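Local coordinates for glycosyl hydrolases family 31 family protein (Aspergillus niger, PDB 6DRU), which hydrolyses xyloglucan oligosaccharides, releasing alpha-xylose from the glucose at their non-reducing end, at the interface of chains A and B. Coordinates in Å, arbitrary orientation; residue numbers count along the deposited sequence, not the author numbering. Chains: chain A/B, Glycosyl hydrolases family 31 family protein.

The interface of chains A and B. Residues chain A 330, 335, 350-353, 361, 363; chain B 353-355, 361, 407-408, 411, 420.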
ATOM      1  N   ASP A 330      19.698 -24.158   3.779  1.00 57.15           N
ATOM      2  CA  ASP A 330      19.492 -25.132   2.712  1.00 60.95           C
ATOM      3  C   ASP A 330      20.282 -26.414   2.937  1.00 66.00           C
ATOM      4  O   ASP A 330      19.858 -27.482   2.485  1.00 73.51           O
ATOM      5  CB  ASP A 330      19.840 -24.522   1.354  1.00 50.15           C
ATOM      6  CG  ASP A 330      18.969 -23.325   1.010  1.00 64.85           C
ATOM      7  OD1 ASP A 330      19.270 -22.638   0.011  1.00 65.29           O
ATOM      8  OD2 ASP A 330      17.999 -23.057   1.749  1.00 92.54           O
ATOM      9  N   TYR A 335      15.599 -29.332   5.394  1.00 52.62           N
ATOM     10  CA  TYR A 335      15.237 -28.173   4.583  1.00 61.32           C
ATOM     11  C   TYR A 335      14.184 -28.516   3.537  1.00 68.98           C
ATOM     12  O   TYR A 335      13.225 -27.760   3.343  1.00 73.08           O
ATOM     13  CB  TYR A 335      16.475 -27.585   3.910  1.00 58.57           C
ATOM     14  CG  TYR A 335      16.142 -26.499   2.912  1.00 59.05           C
ATOM     15  CD1 TYR A 335      15.540 -25.316   3.322  1.00 62.18           C
ATOM     16  CD2 TYR A 335      16.420 -26.657   1.562  1.00 63.42           C
ATOM     17  CE1 TYR A 335      15.229 -24.319   2.415  1.00 62.35           C
ATOM     18  CE2 TYR A 335      16.112 -25.664   0.646  1.00 51.91           C
ATOM     19  CZ  TYR A 335      15.518 -24.499   1.079  1.00 61.67           C
ATOM     20  OH  TYR A 335      15.209 -23.507   0.176  1.00 55.61           O
ATOM     21  N   GLY A 350      10.801 -12.063  -3.337  1.00 59.68           N
ATOM     22  CA  GLY A 350      12.166 -12.518  -3.441  1.00 49.16           C
ATOM     23  C   GLY A 350      12.275 -13.983  -3.076  1.00 48.39           C
ATOM     24  O   GLY A 350      11.276 -14.707  -3.030  1.00 52.99           O
ATOM     25  N   PRO A 351      13.496 -14.451  -2.808  1.00 53.18           N
ATOM     26  CA  PRO A 351      13.676 -15.878  -2.489  1.00 47.70           C
ATOM     27  C   PRO A 351      12.925 -16.325  -1.249  1.00 54.97           C
ATOM     28  O   PRO A 351      12.537 -17.497  -1.158  1.00 54.94           O
ATOM     29  CB  PRO A 351      15.194 -16.006  -2.305  1.00 54.70           C
ATOM     30  CG  PRO A 351      15.654 -14.621  -1.970  1.00 48.79           C
ATOM     31  CD  PRO A 351      14.763 -13.705  -2.751  1.00 52.95           C
ATOM     32  N   GLY A 352      12.699 -15.427  -0.293  1.00 55.05           N
ATOM     33  CA  GLY A 352      12.008 -15.764   0.934  1.00 50.59           C
ATOM     34  C   GLY A 352      12.894 -15.826   2.158  1.00 55.05           C
ATOM     35  O   GLY A 352      12.382 -16.075   3.257  1.00 57.04           O
ATOM     36  N   THR A 353      14.201 -15.620   2.010  1.00 60.35           N
ATOM     37  CA  THR A 353      15.099 -15.636   3.157  1.00 45.66           C
ATOM     38  C   THR A 353      14.767 -14.498   4.112  1.00 56.26           C
ATOM     39  O   THR A 353      14.446 -13.384   3.693  1.00 55.34           O
ATOM     40  CB  THR A 353      16.552 -15.524   2.695  1.00 54.92           C
ATOM     41  OG1 THR A 353      16.672 -14.464   1.737  1.00 64.25           O
ATOM     42  CG2 THR A 353      17.011 -16.829   2.064  1.00 45.43           C
ATOM     43  N   TYR A 361      22.355 -17.514   4.298  1.00 54.74           N
ATOM     44  CA  TYR A 361      21.058 -16.880   4.469  1.00 58.90           C
ATOM     45  C   TYR A 361      20.009 -17.941   4.779  1.00 59.95           C
ATOM     46  O   TYR A 361      20.007 -19.023   4.185  1.00 63.55           O
ATOM     47  CB  TYR A 361      20.685 -16.083   3.220  1.00 57.67           C
ATOM     48  CG  TYR A 361      21.557 -14.863   3.024  1.00 56.77           C
ATOM     49  CD1 TYR A 361      22.731 -14.934   2.286  1.00 54.90           C
ATOM     50  CD2 TYR A 361      21.217 -13.644   3.598  1.00 54.59           C
ATOM     51  CE1 TYR A 361      23.536 -13.821   2.114  1.00 50.56           C
ATOM     52  CE2 TYR A 361      22.016 -12.526   3.434  1.00 48.39           C
ATOM     53  CZ  TYR A 361      23.173 -12.622   2.690  1.00 53.01           C
ATOM     54  OH  TYR A 361      23.970 -11.512   2.522  1.00 54.29           O
ATOM     55  N   ARG A 363      15.945 -19.105   6.744  1.00 52.54           N
ATOM     56  CA  ARG A 363      14.521 -18.851   6.921  1.00 54.01           C
ATOM     57  C   ARG A 363      14.105 -19.375   8.286  1.00 58.11           C
ATOM     58  O   ARG A 363      14.466 -20.496   8.657  1.00 62.39           O
ATOM     59  CB  ARG A 363      13.690 -19.532   5.825  1.00 51.19           C
ATOM     60  CG  ARG A 363      14.150 -19.246   4.408  1.00 58.47           C
ATOM     61  CD  ARG A 363      13.883 -20.436   3.495  1.00 56.30           C
ATOM     62  NE  ARG A 363      14.485 -20.258   2.178  1.00 61.69           N
ATOM     63  CZ  ARG A 363      13.840 -19.782   1.117  1.00 58.23           C
ATOM     64  NH1 ARG A 363      12.561 -19.441   1.211  1.00 58.18           N
ATOM     65  NH2 ARG A 363      14.474 -19.650  -0.039  1.00 55.42           N
TER
ATOM     66  N   THR B 353      18.789 -10.038  -0.045  1.00 65.07           N
ATOM     67  CA  THR B 353      19.124 -10.939  -1.139  1.00 59.96           C
ATOM     68  C   THR B 353      17.989 -10.977  -2.154  1.00 60.89           C
ATOM     69  O   THR B 353      16.810 -10.933  -1.794  1.00 63.71           O
ATOM     70  CB  THR B 353      19.406 -12.345  -0.611  1.00 51.24           C
ATOM     71  OG1 THR B 353      18.378 -12.732   0.309  1.00 58.09           O
ATOM     72  CG2 THR B 353      20.752 -12.388   0.091  1.00 50.63           C
ATOM     73  N   THR B 354      18.353 -11.058  -3.430  1.00 54.50           N
ATOM     74  CA  THR B 354      17.374 -10.994  -4.506  1.00 60.81           C
ATOM     75  C   THR B 354      17.062 -12.351  -5.124  1.00 67.84           C
ATOM     76  O   THR B 354      15.965 -12.531  -5.661  1.00 65.18           O
ATOM     77  CB  THR B 354      17.859 -10.038  -5.601  1.00 63.30           C
ATOM     78  OG1 THR B 354      19.178 -10.415  -6.019  1.00 65.62           O
ATOM     79  CG2 THR B 354      17.887  -8.607  -5.084  1.00 54.03           C
ATOM     80  N   ASP B 355      17.984 -13.307  -5.050  1.00 57.18           N
ATOM     81  CA  ASP B 355      17.748 -14.646  -5.576  1.00 60.57           C
ATOM     82  C   ASP B 355      18.813 -15.581  -5.013  1.00 61.05           C
ATOM     83  O   ASP B 355      19.469 -15.261  -4.015  1.00 63.36           O
ATOM     84  CB  ASP B 355      17.731 -14.632  -7.114  1.00 67.03           C
ATOM     85  CG  ASP B 355      16.859 -15.732  -7.702  1.00 66.20           C
ATOM     86  OD1 ASP B 355      16.714 -16.795  -7.059  1.00 57.55           O
ATOM     87  OD2 ASP B 355      16.308 -15.529  -8.804  1.00 74.04           O
ATOM     88  N   TYR B 361      22.718 -17.564  -1.521  1.00 61.78           N
ATOM     89  CA  TYR B 361      21.791 -16.484  -1.816  1.00 59.02           C
ATOM     90  C   TYR B 361      22.577 -15.224  -2.150  1.00 61.18           C
ATOM     91  O   TYR B 361      23.579 -14.908  -1.502  1.00 56.26           O
ATOM     92  CB  TYR B 361      20.843 -16.253  -0.642  1.00 52.92           C
ATOM     93  CG  TYR B 361      19.870 -17.395  -0.462  1.00 59.63           C
ATOM     94  CD1 TYR B 361      20.176 -18.473   0.358  1.00 62.96           C
ATOM     95  CD2 TYR B 361      18.656 -17.410  -1.136  1.00 55.30           C
ATOM     96  CE1 TYR B 361      19.292 -19.525   0.514  1.00 64.34           C
ATOM     97  CE2 TYR B 361      17.766 -18.458  -0.988  1.00 56.06           C
ATOM     98  CZ  TYR B 361      18.088 -19.512  -0.162  1.00 58.52           C
ATOM     99  OH  TYR B 361      17.202 -20.555  -0.013  1.00 52.31           O
ATOM    100  N   GLU B 407      11.553 -17.790  -8.343  1.00 47.66           N
ATOM    101  CA  GLU B 407      12.583 -17.486  -7.365  1.00 52.36           C
ATOM    102  C   GLU B 407      13.301 -18.758  -6.922  1.00 52.07           C
ATOM    103  O   GLU B 407      12.908 -19.878  -7.255  1.00 58.33           O
ATOM    104  CB  GLU B 407      11.985 -16.759  -6.162  1.00 48.45           C
ATOM    105  CG  GLU B 407      11.990 -15.243  -6.293  1.00 61.55           C
ATOM    106  CD  GLU B 407      13.385 -14.641  -6.187  1.00 59.30           C
ATOM    107  OE1 GLU B 407      14.327 -15.371  -5.815  1.00 53.00           O
ATOM    108  OE2 GLU B 407      13.537 -13.434  -6.469  1.00 64.46           O
ATOM    109  N   ASN B 408      14.384 -18.561  -6.163  1.00 57.75           N
ATOM    110  CA  ASN B 408      15.196 -19.649  -5.608  1.00 58.92           C
ATOM    111  C   ASN B 408      15.875 -20.446  -6.724  1.00 62.93           C
ATOM    112  O   ASN B 408      15.856 -21.677  -6.735  1.00 59.53           O
ATOM    113  CB  ASN B 408      14.364 -20.563  -4.703  1.00 46.67           C
ATOM    114  CG  ASN B 408      13.659 -19.799  -3.601  1.00 52.91           C
ATOM    115  OD1 ASN B 408      14.295 -19.284  -2.681  1.00 55.21           O
ATOM    116  ND2 ASN B 408      12.337 -19.716  -3.693  1.00 47.03           N
ATOM    117  N   GLN B 411      18.037 -24.202  -7.151  1.00 56.42           N
ATOM    118  CA  GLN B 411      17.545 -25.207  -6.224  1.00 62.65           C
ATOM    119  C   GLN B 411      16.676 -26.212  -6.981  1.00 66.81           C
ATOM    120  O   GLN B 411      16.585 -26.183  -8.211  1.00 69.67           O
ATOM    121  CB  GLN B 411      16.789 -24.542  -5.077  1.00 55.26           C
ATOM    122  CG  GLN B 411      17.648 -23.617  -4.239  1.00 58.17           C
ATOM    123  CD  GLN B 411      16.907 -23.057  -3.045  1.00 65.93           C
ATOM    124  OE1 GLN B 411      16.786 -21.841  -2.889  1.00 65.50           O
ATOM    125  NE2 GLN B 411      16.407 -23.944  -2.191  1.00 54.07           N
ATOM    126  N   PHE B 420       6.828 -18.310  -4.835  1.00 53.82           N
ATOM    127  CA  PHE B 420       7.416 -17.155  -4.171  1.00 58.24           C
ATOM    128  C   PHE B 420       7.335 -15.946  -5.096  1.00 59.57           C
ATOM    129  O   PHE B 420       7.685 -16.030  -6.278  1.00 58.87           O
ATOM    130  CB  PHE B 420       8.866 -17.432  -3.775  1.00 48.32           C
ATOM    131  CG  PHE B 420       9.011 -18.331  -2.580  1.00 53.92           C
ATOM    132  CD1 PHE B 420       8.889 -17.822  -1.297  1.00 60.31           C
ATOM    133  CD2 PHE B 420       9.272 -19.681  -2.737  1.00 60.06           C
ATOM    134  CE1 PHE B 420       9.022 -18.646  -0.194  1.00 57.35           C
ATOM    135  CE2 PHE B 420       9.407 -20.510  -1.637  1.00 50.46           C
ATOM    136  CZ  PHE B 420       9.281 -19.991  -0.364  1.00 51.34           C
TER
HETATM  137  O   HOH W   1      23.617 -18.450   1.464  1.00 55.85           O
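Strand 360-364 of chain A, the loop 350-353, A:Asp330 and the start of helix 335-340 meet the same strand of chain B, its B:Thr353 to B:Asp355 stretch and the loop residues B:Glu407, B:Asn408, B:Gln411 and B:Phe420. The whole interface is two-fold symmetric, so each contact has its twin with the chains exchanged; in this patch the A:Thr353 and B:Thr353 side chains cross at about a right angle, and A:Thr353 OG1 and B:Thr353 OG1 hydrogen bond at 2.8 Å. Each hydroxyl sits between its own backbone N and carbonyl carbon (chi1 47°), which leaves the methyl beside the N and lays it over the partner's tyrosine: A:Thr353 CG2 is 3.5 Å from the ring centroid of B:Tyr361, and B:Thr353 CG2 covers A:Tyr361 in the same way. A water bridges the backbone nitrogens of A:Tyr361 and B:Tyr361.

The B:Tyr361 phenol runs tip to tip into A:Asp330, its OH 2.9 Å from carboxylate OD1, a hydrogen bond with the two planes 63° apart. B:Tyr361 OH also accepts a nearly straight hydrogen bond (171° at H) from A:Arg363 NH2, 2.9 Å away and in the guanidinium plane; the nearby carboxylate and guanidinium may polarise the phenol. A:Arg363 NH2 also hydrogen bonds to B:Asn408 OD1 at 2.7 Å, from above the amide carbonyl plane rather than along a lone pair. A:Pro351 O lies over the rim of the B:Phe420 ring. B:Gln411, extended beyond CG, crosses A:Tyr335 at about a right angle and donates NE2 to A:Tyr335 OH at 2.7 Å, at the edge of the ring.

Centred about 21 Å from active-site A:Asp395, the patch would help pair the chains if the deposited four-copy assembly is biological, probably serving assembly rather than catalysis.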